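PDB 3D79: PUA domain-containing protein from Pyrococcus horikoshii, which is of unknown function but probably binds RNA. Local coordinates for residues V21-I25 against M40-K44; Q27-F32 against D72-P76; K54-I58 against I68-D72; I125-V131 against G145-G151. One frame throughout, in Å; residues are numbered along the deposited sequence.

Contact 1: V21-I25 against M40-K44; sequences VKEII and MLNKK
Residues 21-25 are one turn of alpha helix, closed by Ile-25 N to Val-21 O at 3.0 Å. Across from them the chain is leaving helix 34-40: Met-40 is still helical, Leu-41 is the first residue to break away, with phi/psi of -163/133, and Asn-42 stays extended before Lys-43 and Lys-44 bend back. Ile-25 and Leu-41 set the register, their CA atoms 6.5 Å apart. Leu-41 is the plug. Its t, p rotamer sends CD2 to the helix, where it meets Ile-24 CG2 at 3.4 Å and Ile-25 CG1 at 3.6 Å, while its CD1 lies 4.3 Å from Val-21 CG1. Ile-24 and Ile-25 share the m, t rotamer. On Ile-25, whose CA-to-CB bond points sideways, this swings CD1 along the departing backbone, 3.4 Å from Lys-43 N and 3.9 Å from Lys-43 CB. Val-21, in t, rests CG1 4.2 Å from Lys-43 CA. Lys-43 then carries its amino end away from the helix. The CA-to-CB bond of Asn-42 (chi1 p) points away, and the residue forms an Asx turn, its OD1 accepting from Lys-44 N at 3.0 Å. The contact is apolar, a helix face receiving the leucine that directly follows the next helix. Leu-41 also touches Val-47 of strand 47-51 and Val-61 of strand 56-61, and Ile-24 reaches Ile-59 and Ile-74, so helix and loop close together over the antiparallel sheet of the pre-PUA region.

Contact 2: Q27-F32 against D72-P76; sequences QLSQMF and DLIFP
This is helix-on-sheet packing at the edge of the pre-PUA alpha+beta fold: the last turns of helix 18-32 lie across strand 73-76, an outermost strand of the five-stranded antiparallel sheet. The short axes pass 9.3 Å apart with a signed crossing angle of -56°, and the nearest CA pairs are Gln-27 with Ile-74 (7.4 Å) and Leu-28 with Phe-75 (7.6 Å). Ile-74 is the main bump on the strand. Its p, p rotamer raises CD1 into a hollow between Leu-28 and Met-31, 3.6 Å from Leu-28 CD2 and 4.1 Å from Met-31 CE. Farther along, Phe-32 (chi1 m) drops its ring from the helix end beside Phe-75 (chi1 t) and Pro-76. Phe-32 CE2 comes within 3.8 Å of Pro-76 CD, which lies at the ring edge, and Phe-32 CZ is 3.6 Å from Phe-75 CE1, the two planes inclined at 34°. Met-31 (m, t, m) slides its sulfur against the edge of the Phe-75 ring, SD to CD1 3.6 Å, a Met-aromatic contact. Phe-75 also touches Phe-130 and Phe-132 of the PUA domain. At the other end Gln-27, m and t, clamps the strand's start: its NE2 donates to Asp-72 O at 3.0 Å, and its OE1 accepts from Ile-74 N at 3.0 Å. A water bridges the remaining gap, donating to Gln-27 OE1 at 2.7 Å and to Ile-74 O at 2.8 Å.

Contact 3: K54-I58 against I68-D72; sequences KTTEI and IRRKD
Glu-57 lies alongside Arg-69 on one face of the sheet, joined to it by a two-pronged salt bridge: Arg-69 NE donates to Glu-57 OE1 at 2.8 Å and Arg-69 NH2 to Glu-57 OE2 at 3.0 Å. Glu-57 is m, t; Arg-69 runs t, t, then p at chi3, which turns its guanidinium edge to the carboxylate. Their backbones form an antiparallel hydrogen-bonded pair, CA atoms 4.9 Å apart, with Glu-57 N to Arg-69 O at 2.9 Å and Arg-69 N to Glu-57 O at 2.8 Å. Ile-58 and Ile-68 follow as a non-hydrogen-bonded pair on the opposite face. Toward the open end Arg-70 hooks back, NE 2.9 Å and NH1 3.1 Å from Thr-56 OG1, and one water donates to both Glu-57 OE1 (2.9 Å) and Lys-71 O (2.8 Å). This is the open end of the beta hairpin 56-61/64-70, flanked in the sheet by strands 47-51 and 73-76, with Ile-58 and Ile-68 against Ile-173 of helix 172-177.

Contact 4: I125-V131 against G145-G151; sequences IKEGDFV and GIALMSG
The two segments run antiparallel, paired as strands at one end and as loops at the other. Val-131 and Gly-145 form a hydrogen-bonded pair, CA atoms 5.4 Å apart, with Val-131 N to Gly-145 O at 2.8 Å and Gly-145 N to Val-131 O at 2.9 Å; Phe-130 and Ile-146 are the non-hydrogen-bonded pair beside it. Ala-147 N to Asp-129 O and Gly-128 N to Ala-147 O, both 2.8 Å, carry the pairing into a type II turn over Lys-126 to Asp-129. Gly-128, at phi/psi 97/-18, sits where a CB would jam against the preceding carbonyl. Asp-129 OD2 accepts from Lys-126 N at 2.8 Å, bracing the turn, and Gly-151 N reaches back to Ile-125 O at 2.9 Å. Among the side chains, Ala-147 CB lies 3.6 Å from Ile-125 CG2 and 4.0 Å from Val-131 CG1. Ile-125 and Val-131 both also touch Val-97. A water donates to Glu-127 OE2 (2.8 Å) and accepts from Ser-150 N (2.9 Å), while the Ser-150 hydroxyl N-caps helix 151-156 at Val-153 N. This is the open end of hairpin 130-135/141-147, part of the mixed beta sheet of the PUA fold.

In the fold
From the N terminus, helix 18-32 serves two contacts. Contact 1 closes the first loop, bringing the chain back after helix 34-40. Contact 2 starts farther along the same helix, inside that loop, and ends at strand 73-76, so the two cross; they touch through Ile-24 and Ile-74, and Met-40 and Pro-76. Contact 3 closes the 56-61/64-70 hairpin, nested within the span of contact 2, and shares Asp-72 with it; Ile-68 and Phe-75 join their neighbouring strands. Contact 4 follows in series, closing a hairpin of the PUA domain. Its centre lies about 13 Å from that of contact 2, and Phe-75 against Phe-130 ties the pre-PUA and PUA parts together.

Contact 1: V21-I25 against M40-K44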
loop_
_atom_site.group_PDB
_atom_site.type_symbol
_atom_site.label_atom_id
_atom_site.label_comp_id
_atom_site.label_asym_id
_atom_site.label_seq_id
_atom_site.Cartn_x
_atom_site.Cartn_y
_atom_site.Cartn_z
ATOM N N VAL A 21 -3.781 12.000 -13.588
ATOM C CA VAL A 21 -3.227 12.542 -12.341
ATOM C C VAL A 21 -4.354 12.875 -11.357
ATOM O O VAL A 21 -4.298 12.509 -10.181
ATOM C CB VAL A 21 -2.324 13.786 -12.598
ATOM C CG1 VAL A 21 -1.911 14.449 -11.288
ATOM C CG2 VAL A 21 -1.092 13.394 -13.410
ATOM N N LYS A 22 -5.387 13.550 -11.850
ATOM C CA LYS A 22 -6.510 13.932 -11.008
ATOM C C LYS A 22 -7.240 12.711 -10.450
ATOM O O LYS A 22 -7.674 12.718 -9.298
ATOM C CB LYS A 22 -7.460 14.856 -11.763
ATOM C CG LYS A 22 -6.872 16.242 -11.977
ATOM C CD LYS A 22 -7.852 17.160 -12.684
ATOM C CE LYS A 22 -7.261 18.557 -12.852
ATOM N NZ LYS A 22 -8.230 19.446 -13.569
ATOM N N GLU A 23 -7.359 11.664 -11.260
ATOM C CA GLU A 23 -8.013 10.438 -10.798
ATOM C C GLU A 23 -7.190 9.730 -9.716
ATOM O O GLU A 23 -7.760 9.174 -8.777
ATOM C CB GLU A 23 -8.346 9.503 -11.969
ATOM C CG GLU A 23 -9.201 8.262 -11.614
ATOM C CD GLU A 23 -10.412 8.536 -10.710
ATOM O OE1 GLU A 23 -11.147 9.543 -10.900
ATOM O OE2 GLU A 23 -10.652 7.702 -9.811
ATOM N N ILE A 24 -5.862 9.763 -9.830
ATOM C CA ILE A 24 -5.005 9.204 -8.779
ATOM C C ILE A 24 -5.215 9.982 -7.479
ATOM O O ILE A 24 -5.410 9.391 -6.420
ATOM C CB ILE A 24 -3.505 9.153 -9.188
ATOM C CG1 ILE A 24 -3.298 8.152 -10.333
ATOM C CG2 ILE A 24 -2.626 8.786 -7.977
ATOM C CD1 ILE A 24 -1.889 8.150 -10.928
ATOM N N ILE A 25 -5.208 11.312 -7.567
ATOM C CA ILE A 25 -5.463 12.151 -6.396
ATOM C C ILE A 25 -6.806 11.803 -5.746
ATOM O O ILE A 25 -6.897 11.670 -4.522
ATOM C CB ILE A 25 -5.402 13.648 -6.757
ATOM C CG1 ILE A 25 -3.971 14.029 -7.139
ATOM C CG2 ILE A 25 -5.910 14.517 -5.597
ATOM C CD1 ILE A 25 -3.855 15.411 -7.782
ATOM N N MET A 40 1.419 12.997 -0.966
ATOM C CA MET A 40 1.837 11.972 -1.925
ATOM C C MET A 40 1.818 12.465 -3.366
ATOM O O MET A 40 2.645 12.050 -4.173
ATOM C CB MET A 40 0.946 10.740 -1.830
ATOM C CG MET A 40 1.093 9.946 -0.552
ATOM S SD MET A 40 -0.192 8.691 -0.530
ATOM C CE MET A 40 0.235 7.789 0.961
ATOM N N LEU A 41 0.856 13.326 -3.687
ATOM C CA LEU A 41 0.663 13.801 -5.060
ATOM C C LEU A 41 -0.199 15.058 -5.104
ATOM O O LEU A 41 -1.260 15.124 -4.478
ATOM C CB LEU A 41 0.003 12.702 -5.909
ATOM C CG LEU A 41 -0.390 13.012 -7.360
ATOM C CD1 LEU A 41 0.821 13.328 -8.211
ATOM C CD2 LEU A 41 -1.176 11.860 -7.976
ATOM N N ASN A 42 0.246 16.052 -5.863
ATOM C CA ASN A 42 -0.602 17.205 -6.143
ATOM C C ASN A 42 -0.778 17.389 -7.638
ATOM O O ASN A 42 0.006 16.854 -8.433
ATOM C CB ASN A 42 -0.076 18.473 -5.463
ATOM C CG ASN A 42 1.213 18.961 -6.054
ATOM O OD1 ASN A 42 1.229 19.570 -7.131
ATOM N ND2 ASN A 42 2.315 18.726 -5.344
ATOM N N LYS A 43 -1.802 18.148 -8.017
ATOM C CA LYS A 43 -2.218 18.235 -9.423
ATOM C C LYS A 43 -1.212 18.925 -10.342
ATOM O O LYS A 43 -1.412 18.976 -11.554
ATOM C CB LYS A 43 -3.595 18.894 -9.545
ATOM C CG LYS A 43 -3.597 20.391 -9.273
ATOM C CD LYS A 43 -5.002 20.952 -9.333
ATOM C CE LYS A 43 -4.965 22.471 -9.260
ATOM N NZ LYS A 43 -6.315 23.038 -9.038
ATOM N N LYS A 44 -0.139 19.461 -9.763
ATOM C CA LYS A 44 0.886 20.143 -10.552
ATOM C C LYS A 44 2.164 19.320 -10.732
ATOM O O LYS A 44 3.065 19.736 -11.456
ATOM C CB LYS A 44 1.213 21.524 -9.944
ATOM C CG LYS A 44 -0.030 22.381 -9.707
ATOM C CD LYS A 44 0.276 23.824 -9.327
ATOM C CE LYS A 44 -1.007 24.514 -8.877
ATOM N NZ LYS A 44 -0.857 25.962 -8.540
#

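Contact 2: Q27-F32 against D72-P76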
loop_
_atom_site.group_PDB
_atom_site.type_symbol
_atom_site.label_atom_id
_atom_site.label_comp_id
_atom_site.label_asym_id
_atom_site.label_seq_id
_atom_site.Cartn_x
_atom_site.Cartn_y
_atom_site.Cartn_z
ATOM N N GLN A 27 -8.475 8.960 -5.904
ATOM C CA GLN A 27 -8.356 7.644 -5.275
ATOM C C GLN A 27 -7.625 7.718 -3.934
ATOM O O GLN A 27 -8.097 7.179 -2.937
ATOM C CB GLN A 27 -7.661 6.651 -6.209
ATOM C CG GLN A 27 -8.512 6.194 -7.387
ATOM C CD GLN A 27 -7.781 5.220 -8.298
ATOM O OE1 GLN A 27 -7.120 4.289 -7.834
ATOM N NE2 GLN A 27 -7.908 5.425 -9.607
ATOM N N LEU A 28 -6.486 8.407 -3.911
ATOM C CA LEU A 28 -5.701 8.559 -2.687
ATOM C C LEU A 28 -6.484 9.298 -1.607
ATOM O O LEU A 28 -6.445 8.929 -0.434
ATOM C CB LEU A 28 -4.394 9.299 -2.980
ATOM C CG LEU A 28 -3.350 8.586 -3.845
ATOM C CD1 LEU A 28 -2.275 9.573 -4.245
ATOM C CD2 LEU A 28 -2.736 7.382 -3.120
ATOM N N SER A 29 -7.209 10.337 -2.014
ATOM C CA SER A 29 -8.003 11.127 -1.075
ATOM C C SER A 29 -9.109 10.303 -0.422
ATOM O O SER A 29 -9.376 10.451 0.771
ATOM C CB SER A 29 -8.581 12.368 -1.763
ATOM O OG SER A 29 -7.532 13.247 -2.156
ATOM N N GLN A 30 -9.736 9.428 -1.199
ATOM C CA GLN A 30 -10.770 8.555 -0.653
ATOM C C GLN A 30 -10.176 7.566 0.349
ATOM O O GLN A 30 -10.745 7.337 1.419
ATOM C CB GLN A 30 -11.501 7.803 -1.760
ATOM C CG GLN A 30 -12.686 6.997 -1.239
ATOM C CD GLN A 30 -13.324 6.150 -2.313
ATOM O OE1 GLN A 30 -12.694 5.248 -2.862
ATOM N NE2 GLN A 30 -14.592 6.426 -2.610
ATOM N N MET A 31 -9.027 7.000 -0.004
ATOM C CA MET A 31 -8.389 5.970 0.815
ATOM C C MET A 31 -7.751 6.522 2.087
ATOM O O MET A 31 -7.938 5.960 3.170
ATOM C CB MET A 31 -7.344 5.219 -0.005
ATOM C CG MET A 31 -7.929 4.420 -1.164
ATOM S SD MET A 31 -6.715 3.347 -1.943
ATOM C CE MET A 31 -5.659 4.538 -2.782
ATOM N N PHE A 32 -7.009 7.624 1.958
ATOM C CA PHE A 32 -6.172 8.128 3.058
ATOM C C PHE A 32 -6.630 9.447 3.667
ATOM O O PHE A 32 -6.099 9.879 4.695
ATOM C CB PHE A 32 -4.732 8.283 2.582
ATOM C CG PHE A 32 -4.098 6.992 2.175
ATOM C CD1 PHE A 32 -3.719 6.058 3.135
ATOM C CD2 PHE A 32 -3.881 6.705 0.831
ATOM C CE1 PHE A 32 -3.132 4.851 2.764
ATOM C CE2 PHE A 32 -3.290 5.506 0.451
ATOM C CZ PHE A 32 -2.921 4.575 1.419
ATOM N N ASP A 72 -6.770 0.451 -13.720
ATOM C CA ASP A 72 -6.943 1.876 -13.452
ATOM C C ASP A 72 -6.863 2.206 -11.962
ATOM O O ASP A 72 -7.084 3.357 -11.566
ATOM C CB ASP A 72 -8.250 2.400 -14.069
ATOM C CG ASP A 72 -9.490 1.902 -13.347
ATOM O OD1 ASP A 72 -10.491 2.651 -13.300
ATOM O OD2 ASP A 72 -9.476 0.767 -12.832
ATOM N N LEU A 73 -6.522 1.207 -11.147
ATOM C CA LEU A 73 -6.467 1.390 -9.692
ATOM C C LEU A 73 -5.040 1.487 -9.172
ATOM O O LEU A 73 -4.176 0.700 -9.557
ATOM C CB LEU A 73 -7.209 0.262 -8.965
ATOM C CG LEU A 73 -8.714 0.100 -9.214
ATOM C CD1 LEU A 73 -9.246 -1.057 -8.382
ATOM C CD2 LEU A 73 -9.487 1.376 -8.909
ATOM N N ILE A 74 -4.809 2.456 -8.286
ATOM C CA ILE A 74 -3.476 2.693 -7.748
ATOM C C ILE A 74 -3.409 2.482 -6.233
ATOM O O ILE A 74 -4.429 2.506 -5.532
ATOM C CB ILE A 74 -2.927 4.119 -8.114
ATOM C CG1 ILE A 74 -3.833 5.230 -7.578
ATOM C CG2 ILE A 74 -2.770 4.272 -9.624
ATOM C CD1 ILE A 74 -3.560 5.625 -6.148
ATOM N N PHE A 75 -2.190 2.280 -5.743
ATOM C CA PHE A 75 -1.926 2.222 -4.308
ATOM C C PHE A 75 -0.446 2.503 -4.076
ATOM O O PHE A 75 0.378 2.170 -4.921
ATOM C CB PHE A 75 -2.298 0.856 -3.723
ATOM C CG PHE A 75 -2.515 0.879 -2.234
ATOM C CD1 PHE A 75 -3.638 1.502 -1.692
ATOM C CD2 PHE A 75 -1.598 0.282 -1.370
ATOM C CE1 PHE A 75 -3.845 1.540 -0.320
ATOM C CE2 PHE A 75 -1.797 0.310 0.005
ATOM C CZ PHE A 75 -2.924 0.939 0.534
ATOM N N PRO A 76 -0.097 3.147 -2.944
ATOM C CA PRO A 76 1.330 3.359 -2.687
ATOM C C PRO A 76 2.183 2.089 -2.709
ATOM O O PRO A 76 1.760 1.041 -2.214
ATOM C CB PRO A 76 1.345 3.967 -1.276
ATOM C CG PRO A 76 0.028 4.636 -1.155
ATOM C CD PRO A 76 -0.938 3.750 -1.889
HETATM O O HOH W 1 -7.191 2.744 -5.626
#

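Contact 3: K54-I58 against I68-D72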
loop_
_atom_site.group_PDB
_atom_site.type_symbol
_atom_site.label_atom_id
_atom_site.label_comp_id
_atom_site.label_asym_id
_atom_site.label_seq_id
_atom_site.Cartn_x
_atom_site.Cartn_y
_atom_site.Cartn_z
ATOM N N LYS A 54 3.129 -7.013 -17.622
ATOM C CA LYS A 54 1.961 -6.804 -18.482
ATOM C C LYS A 54 0.652 -6.513 -17.744
ATOM O O LYS A 54 -0.345 -6.139 -18.371
ATOM C CB LYS A 54 1.794 -7.970 -19.470
ATOM C CG LYS A 54 3.019 -8.217 -20.350
ATOM C CD LYS A 54 3.488 -6.955 -21.050
ATOM C CE LYS A 54 4.831 -7.173 -21.723
ATOM N NZ LYS A 54 5.362 -5.903 -22.306
ATOM N N THR A 55 0.651 -6.679 -16.424
ATOM C CA THR A 55 -0.515 -6.319 -15.630
ATOM C C THR A 55 -0.197 -5.224 -14.600
ATOM O O THR A 55 -1.090 -4.773 -13.883
ATOM C CB THR A 55 -1.148 -7.546 -14.918
ATOM O OG1 THR A 55 -0.237 -8.074 -13.948
ATOM C CG2 THR A 55 -1.516 -8.639 -15.925
ATOM N N THR A 56 1.062 -4.790 -14.557
ATOM C CA THR A 56 1.549 -3.936 -13.464
ATOM C C THR A 56 2.372 -2.751 -13.951
ATOM O O THR A 56 3.360 -2.920 -14.662
ATOM C CB THR A 56 2.406 -4.745 -12.469
ATOM O OG1 THR A 56 1.726 -5.958 -12.124
ATOM C CG2 THR A 56 2.677 -3.936 -11.195
ATOM N N GLU A 57 1.964 -1.552 -13.540
ATOM C CA GLU A 57 2.707 -0.338 -13.862
ATOM C C GLU A 57 3.217 0.323 -12.588
ATOM O O GLU A 57 2.645 0.137 -11.516
ATOM C CB GLU A 57 1.824 0.649 -14.619
ATOM C CG GLU A 57 1.417 0.211 -16.020
ATOM C CD GLU A 57 0.217 0.989 -16.514
ATOM O OE1 GLU A 57 -0.870 0.849 -15.908
ATOM O OE2 GLU A 57 0.360 1.745 -17.496
ATOM N N ILE A 58 4.297 1.087 -12.732
ATOM C CA ILE A 58 4.860 1.902 -11.656
ATOM C C ILE A 58 4.611 3.373 -11.995
ATOM O O ILE A 58 4.942 3.832 -13.087
ATOM C CB ILE A 58 6.386 1.629 -11.479
ATOM C CG1 ILE A 58 6.664 0.131 -11.241
ATOM C CG2 ILE A 58 7.014 2.521 -10.376
ATOM C CD1 ILE A 58 5.963 -0.483 -10.029
ATOM N N ILE A 68 1.817 1.661 -7.331
ATOM C CA ILE A 68 1.531 0.539 -8.219
ATOM C C ILE A 68 0.237 0.856 -8.955
ATOM O O ILE A 68 -0.671 1.459 -8.386
ATOM C CB ILE A 68 1.405 -0.794 -7.418
ATOM C CG1 ILE A 68 1.527 -2.012 -8.342
ATOM C CG2 ILE A 68 0.120 -0.846 -6.588
ATOM C CD1 ILE A 68 1.888 -3.286 -7.575
ATOM N N ARG A 69 0.153 0.485 -10.227
ATOM C CA ARG A 69 -1.125 0.558 -10.918
ATOM C C ARG A 69 -1.469 -0.801 -11.502
ATOM O O ARG A 69 -0.649 -1.425 -12.178
ATOM C CB ARG A 69 -1.160 1.653 -11.989
ATOM C CG ARG A 69 -2.548 1.803 -12.636
ATOM C CD ARG A 69 -2.716 3.110 -13.398
ATOM N NE ARG A 69 -1.919 3.162 -14.621
ATOM C CZ ARG A 69 -1.937 4.172 -15.490
ATOM N NH1 ARG A 69 -2.717 5.227 -15.283
ATOM N NH2 ARG A 69 -1.175 4.126 -16.575
ATOM N N ARG A 70 -2.670 -1.260 -11.169
ATOM C CA ARG A 70 -3.259 -2.461 -11.742
ATOM C C ARG A 70 -4.542 -2.004 -12.412
ATOM O O ARG A 70 -5.467 -1.538 -11.735
ATOM C CB ARG A 70 -3.552 -3.485 -10.649
ATOM C CG ARG A 70 -2.311 -4.155 -10.076
ATOM C CD ARG A 70 -2.027 -5.481 -10.769
ATOM N NE ARG A 70 -0.670 -5.953 -10.504
ATOM C CZ ARG A 70 -0.345 -6.826 -9.558
ATOM N NH1 ARG A 70 0.923 -7.183 -9.402
ATOM N NH2 ARG A 70 -1.281 -7.340 -8.767
ATOM N N LYS A 71 -4.582 -2.143 -13.737
ATOM C CA LYS A 71 -5.582 -1.503 -14.611
ATOM C C LYS A 71 -5.709 0.008 -14.389
ATOM O O LYS A 71 -4.829 0.762 -14.815
ATOM C CB LYS A 71 -6.947 -2.239 -14.630
ATOM C CG LYS A 71 -7.381 -2.943 -13.336
ATOM C CD LYS A 71 -8.407 -2.137 -12.529
ATOM C CE LYS A 71 -9.854 -2.553 -12.840
ATOM N NZ LYS A 71 -10.326 -2.106 -14.193
ATOM N N ASP A 72 -6.770 0.451 -13.720
ATOM C CA ASP A 72 -6.943 1.876 -13.452
ATOM C C ASP A 72 -6.863 2.206 -11.962
ATOM O O ASP A 72 -7.084 3.357 -11.566
ATOM C CB ASP A 72 -8.250 2.400 -14.069
ATOM C CG ASP A 72 -9.490 1.902 -13.347
ATOM O OD1 ASP A 72 -10.491 2.651 -13.300
ATOM O OD2 ASP A 72 -9.476 0.767 -12.832
HETATM O O HOH W 2 -3.748 -4.961 -14.354
HETATM O O HOH W 3 -1.755 -1.625 -14.902
HETATM O O HOH W 4 -3.489 1.146 -17.224
#

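Contact 4: I125-V131 against G145-G151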
loop_
_atom_site.group_PDB
_atom_site.type_symbol
_atom_site.label_atom_id
_atom_site.label_comp_id
_atom_site.label_asym_id
_atom_site.label_seq_id
_atom_site.Cartn_x
_atom_site.Cartn_y
_atom_site.Cartn_z
ATOM N N ILE A 125 -11.647 -0.114 6.997
ATOM C CA ILE A 125 -11.391 -1.099 5.942
ATOM C C ILE A 125 -12.617 -1.980 5.673
ATOM O O ILE A 125 -13.219 -2.524 6.604
ATOM C CB ILE A 125 -10.174 -2.020 6.298
ATOM C CG1 ILE A 125 -8.859 -1.241 6.265
ATOM C CG2 ILE A 125 -10.083 -3.211 5.345
ATOM C CD1 ILE A 125 -7.723 -1.925 7.021
ATOM N N LYS A 126 -12.977 -2.104 4.398
ATOM C CA LYS A 126 -14.005 -3.051 3.956
ATOM C C LYS A 126 -13.371 -4.126 3.091
ATOM O O LYS A 126 -12.330 -3.894 2.475
ATOM C CB LYS A 126 -15.078 -2.339 3.136
ATOM C CG LYS A 126 -15.951 -1.380 3.934
ATOM C CD LYS A 126 -17.209 -1.003 3.150
ATOM C CE LYS A 126 -16.920 -0.032 2.014
ATOM N NZ LYS A 126 -16.627 1.344 2.510
ATOM N N GLU A 127 -14.002 -5.300 3.032
ATOM C CA GLU A 127 -13.566 -6.355 2.113
ATOM C C GLU A 127 -13.399 -5.765 0.722
ATOM O O GLU A 127 -14.261 -5.016 0.261
ATOM C CB GLU A 127 -14.587 -7.497 2.055
ATOM C CG GLU A 127 -14.707 -8.308 3.328
ATOM C CD GLU A 127 -15.569 -9.555 3.161
ATOM O OE1 GLU A 127 -15.824 -9.965 2.007
ATOM O OE2 GLU A 127 -15.978 -10.135 4.191
ATOM N N GLY A 128 -12.282 -6.083 0.074
ATOM C CA GLY A 128 -12.006 -5.603 -1.278
ATOM C C GLY A 128 -11.117 -4.376 -1.335
ATOM O O GLY A 128 -10.548 -4.076 -2.387
ATOM N N ASP A 129 -11.008 -3.671 -0.207
ATOM C CA ASP A 129 -10.176 -2.460 -0.104
ATOM C C ASP A 129 -8.699 -2.789 -0.236
ATOM O O ASP A 129 -8.239 -3.817 0.276
ATOM C CB ASP A 129 -10.389 -1.761 1.248
ATOM C CG ASP A 129 -11.676 -0.942 1.318
ATOM O OD1 ASP A 129 -12.410 -0.836 0.309
ATOM O OD2 ASP A 129 -11.946 -0.384 2.403
ATOM N N PHE A 130 -7.954 -1.909 -0.906
ATOM C CA PHE A 130 -6.498 -1.935 -0.865
ATOM C C PHE A 130 -6.064 -1.587 0.551
ATOM O O PHE A 130 -6.603 -0.662 1.161
ATOM C CB PHE A 130 -5.907 -0.867 -1.785
ATOM C CG PHE A 130 -5.739 -1.291 -3.211
ATOM C CD1 PHE A 130 -5.187 -2.527 -3.538
ATOM C CD2 PHE A 130 -6.096 -0.423 -4.235
ATOM C CE1 PHE A 130 -5.017 -2.902 -4.870
ATOM C CE2 PHE A 130 -5.932 -0.784 -5.565
ATOM C CZ PHE A 130 -5.387 -2.028 -5.885
ATOM N N VAL A 131 -5.087 -2.324 1.068
ATOM C CA VAL A 131 -4.559 -2.070 2.411
ATOM C C VAL A 131 -3.037 -2.158 2.389
ATOM O O VAL A 131 -2.458 -2.719 1.460
ATOM C CB VAL A 131 -5.119 -3.074 3.463
ATOM C CG1 VAL A 131 -6.637 -2.885 3.652
ATOM C CG2 VAL A 131 -4.770 -4.524 3.103
ATOM N N GLY A 145 -1.843 -5.011 -0.260
ATOM C CA GLY A 145 -2.753 -6.049 -0.736
ATOM C C GLY A 145 -4.217 -5.693 -0.666
ATOM O O GLY A 145 -4.591 -4.529 -0.505
ATOM N N ILE A 146 -5.046 -6.724 -0.799
ATOM C CA ILE A 146 -6.488 -6.578 -0.814
ATOM C C ILE A 146 -7.070 -7.233 0.427
ATOM O O ILE A 146 -6.769 -8.399 0.725
ATOM C CB ILE A 146 -7.103 -7.242 -2.075
ATOM C CG1 ILE A 146 -6.458 -6.668 -3.342
ATOM C CG2 ILE A 146 -8.629 -7.072 -2.081
ATOM C CD1 ILE A 146 -6.881 -7.352 -4.634
ATOM N N ALA A 147 -7.897 -6.479 1.146
ATOM C CA ALA A 147 -8.573 -6.982 2.335
ATOM C C ALA A 147 -9.565 -8.081 1.980
ATOM O O ALA A 147 -10.378 -7.926 1.065
ATOM C CB ALA A 147 -9.287 -5.861 3.046
ATOM N N LEU A 148 -9.474 -9.196 2.702
ATOM C CA LEU A 148 -10.423 -10.313 2.556
ATOM C C LEU A 148 -11.414 -10.330 3.716
ATOM O O LEU A 148 -12.342 -11.156 3.759
ATOM C CB LEU A 148 -9.678 -11.649 2.462
ATOM C CG LEU A 148 -8.567 -11.781 1.415
ATOM C CD1 LEU A 148 -7.853 -13.104 1.571
ATOM C CD2 LEU A 148 -9.087 -11.602 -0.003
ATOM N N MET A 149 -11.204 -9.415 4.660
ATOM C CA MET A 149 -12.084 -9.198 5.802
ATOM C C MET A 149 -12.223 -7.691 6.004
ATOM O O MET A 149 -11.358 -6.925 5.581
ATOM C CB MET A 149 -11.473 -9.790 7.075
ATOM C CG MET A 149 -11.233 -11.293 7.066
ATOM S SD MET A 149 -10.250 -11.765 8.502
ATOM C CE MET A 149 -10.411 -13.554 8.455
ATOM N N SER A 150 -13.292 -7.260 6.668
ATOM C CA SER A 150 -13.375 -5.872 7.114
ATOM C C SER A 150 -12.322 -5.635 8.203
ATOM O O SER A 150 -11.831 -6.589 8.815
ATOM C CB SER A 150 -14.766 -5.563 7.658
ATOM O OG SER A 150 -14.963 -6.209 8.907
ATOM N N GLY A 151 -11.983 -4.371 8.445
ATOM C CA GLY A 151 -11.062 -4.012 9.525
ATOM C C GLY A 151 -11.534 -4.500 10.884
ATOM O O GLY A 151 -10.739 -5.007 11.680
HETATM O O HOH W 5 -15.422 -9.263 6.776
#